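PDB 2H30: peptide methionine sulfoxide reductase msrA/msrB from Neisseria gonorrhoeae, which reduces oxidized methionine in proteins, its N-terminal thioredoxin domain being able to take electrons from DsbD and pass them to the downstream methionine sulfoxide reductases. Local coordinates for residues H18-M23 with V33-D38. The protein carries 2 engineered substitutions. Numbering follows the deposited sequence.
Sequences HTMSTM and VYLKKD. Engineered in segment 18-23: Met20 (natural residue Leu), Met23 (natural residue Leu).
Leu35 reaches from its loop to Met20, in helix 16-20, and to the next residue, Ser21, and its two methyl groups make the close approaches. The tight part is apolar. Met20 is an engineered selenomethionine, leucine in the natural sequence. Its selenium lies 3.9 Å from CD1 of Leu35 and 4.1 Å from CD2 of the same residue, so it sits against both branches of the fork. With CG anti to the backbone N (chi1 -167°) and an extended chi2, the Met20 chain carries the selenium out to the leucine. The bend at chi3, -63°, turns only the terminal CE, away from Leu35. CB of Met20 adds a further touch, 4.1 Å from Leu35 CD1. The two side chains cross at a slant. Met20 is buried and also packs on Ile43, Ile75 and Ile113, so the leucine tip borders a larger apolar cluster.

The outer side is thinner, more polar and open to solvent. Ser21 is exposed and gives one touch, OG to Leu35 CD1 at 3.8 Å, which is van der Waals contact alone. The hydroxyl turns back beside its own backbone N and hydrogen-bonds to the carbonyl O of Pro17, four residues earlier in the chain.

Both backbones turn here. Met20 to Met23 form a type I beta turn, closed by Met23 N to Met20 O at 2.9 Å; Met23 is also engineered from leucine. Leu35 is the centre of an inverse gamma turn. The arrangement joins the short N-terminal helix to the loop leading into strand 41-45, a central strand of the sheet in this thioredoxin-fold domain.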
loop_
_atom_site.group_PDB
_atom_site.type_symbol
_atom_site.label_atom_id
_atom_site.label_comp_id
_atom_site.label_asym_id
_atom_site.label_seq_id
_atom_site.Cartn_x
_atom_site.Cartn_y
_atom_site.Cartn_z
ATOM N N HIS A 18 2.107 -13.289 4.856
ATOM C CA HIS A 18 2.776 -13.934 5.985
ATOM C C HIS A 18 3.814 -12.986 6.565
ATOM O O HIS A 18 3.877 -12.775 7.786
ATOM C CB HIS A 18 3.404 -15.288 5.603
ATOM C CG HIS A 18 3.965 -16.006 6.790
ATOM N ND1 HIS A 18 3.162 -16.606 7.743
ATOM C CD2 HIS A 18 5.239 -16.139 7.230
ATOM C CE1 HIS A 18 3.927 -17.114 8.697
ATOM N NE2 HIS A 18 5.191 -16.850 8.405
ATOM N N THR A 19 4.590 -12.344 5.701
ATOM C CA THR A 19 5.593 -11.399 6.145
ATOM C C THR A 19 4.959 -10.212 6.884
ATOM O O THR A 19 5.479 -9.685 7.861
ATOM C CB THR A 19 6.377 -10.896 4.917
ATOM O OG1 THR A 19 7.031 -12.011 4.301
ATOM C CG2 THR A 19 7.411 -9.823 5.297
HETATM N N MSE A 20 3.828 -9.774 6.375
HETATM C CA MSE A 20 3.216 -8.579 6.929
HETATM C C MSE A 20 2.570 -8.882 8.256
HETATM O O MSE A 20 2.369 -8.008 9.091
HETATM C CB MSE A 20 2.236 -8.011 5.932
HETATM C CG MSE A 20 1.784 -6.641 6.246
HETATM SE SE MSE A 20 0.709 -6.272 4.717
HETATM C CE MSE A 20 1.991 -6.337 3.338
ATOM N N SER A 21 2.267 -10.147 8.485
ATOM C CA SER A 21 1.571 -10.518 9.728
ATOM C C SER A 21 2.495 -10.453 11.017
ATOM O O SER A 21 2.054 -10.539 12.185
ATOM C CB SER A 21 0.693 -11.774 9.468
ATOM O OG SER A 21 -0.393 -11.461 8.522
ATOM N N THR A 22 3.780 -10.139 10.813
ATOM C CA THR A 22 4.675 -9.873 11.903
ATOM C C THR A 22 4.855 -8.352 12.102
ATOM O O THR A 22 5.673 -7.883 12.909
ATOM C CB THR A 22 6.043 -10.571 11.616
ATOM O OG1 THR A 22 6.772 -9.784 10.687
ATOM C CG2 THR A 22 5.790 -11.936 10.950
HETATM N N MSE A 23 4.056 -7.552 11.373
HETATM C CA MSE A 23 4.302 -6.110 11.347
HETATM C C MSE A 23 3.184 -5.331 12.018
HETATM O O MSE A 23 2.054 -5.841 12.161
HETATM C CB MSE A 23 4.442 -5.628 9.891
HETATM C CG MSE A 23 5.705 -6.199 9.282
HETATM SE SE MSE A 23 5.779 -5.578 7.398
HETATM C CE MSE A 23 7.296 -6.682 6.946
ATOM N N VAL A 33 -4.720 -7.397 10.882
ATOM C CA VAL A 33 -6.188 -7.200 10.998
ATOM C C VAL A 33 -6.786 -6.755 9.666
ATOM O O VAL A 33 -7.991 -6.938 9.429
ATOM C CB VAL A 33 -6.590 -6.250 12.154
ATOM C CG1 VAL A 33 -6.014 -6.728 13.492
ATOM C CG2 VAL A 33 -6.146 -4.802 11.905
ATOM N N TYR A 34 -5.953 -6.127 8.834
ATOM C CA TYR A 34 -6.444 -5.564 7.558
ATOM C C TYR A 34 -6.480 -6.569 6.441
ATOM O O TYR A 34 -7.081 -6.272 5.395
ATOM C CB TYR A 34 -5.559 -4.388 7.125
ATOM C CG TYR A 34 -5.705 -3.252 8.105
ATOM C CD1 TYR A 34 -6.816 -2.402 8.064
ATOM C CD2 TYR A 34 -4.747 -3.029 9.107
ATOM C CE1 TYR A 34 -6.956 -1.358 8.974
ATOM C CE2 TYR A 34 -4.881 -1.982 10.039
ATOM C CZ TYR A 34 -6.006 -1.158 9.965
ATOM O OH TYR A 34 -6.167 -0.130 10.894
ATOM N N LEU A 35 -5.832 -7.730 6.609
ATOM C CA LEU A 35 -5.601 -8.655 5.522
ATOM C C LEU A 35 -6.708 -9.707 5.422
ATOM O O LEU A 35 -6.452 -10.943 5.507
ATOM C CB LEU A 35 -4.240 -9.331 5.681
ATOM C CG LEU A 35 -3.083 -8.370 5.590
ATOM C CD1 LEU A 35 -1.762 -9.094 5.839
ATOM C CD2 LEU A 35 -3.080 -7.724 4.198
ATOM N N LYS A 36 -7.930 -9.213 5.252
ATOM C CA LYS A 36 -9.128 -10.070 5.291
ATOM C C LYS A 36 -9.040 -11.203 4.324
ATOM O O LYS A 36 -8.503 -11.095 3.199
ATOM C CB LYS A 36 -10.404 -9.274 5.029
ATOM C CG LYS A 36 -10.609 -8.080 5.858
ATOM C CD LYS A 36 -10.403 -8.287 7.352
ATOM C CE LYS A 36 -10.860 -7.015 8.070
ATOM N NZ LYS A 36 -10.651 -7.051 9.602
ATOM N N LYS A 37 -9.585 -12.354 4.748
ATOM C CA LYS A 37 -9.515 -13.533 3.911
ATOM C C LYS A 37 -10.446 -13.420 2.705
ATOM O O LYS A 37 -11.425 -12.649 2.709
ATOM C CB LYS A 37 -9.841 -14.799 4.754
ATOM C CG LYS A 37 -8.746 -15.133 5.774
ATOM C CD LYS A 37 -7.512 -15.633 5.060
ATOM C CE LYS A 37 -6.364 -15.854 6.015
ATOM N NZ LYS A 37 -5.397 -16.836 5.442
ATOM N N ASP A 38 -10.102 -14.144 1.657
ATOM C CA ASP A 38 -10.936 -14.288 0.470
ATOM C C ASP A 38 -11.058 -12.999 -0.280
ATOM O O ASP A 38 -12.013 -12.793 -1.038
ATOM C CB ASP A 38 -12.334 -14.786 0.844
ATOM C CG ASP A 38 -12.299 -16.144 1.504
ATOM O OD1 ASP A 38 -11.553 -17.018 0.981
ATOM O OD2 ASP A 38 -13.010 -16.291 2.546
#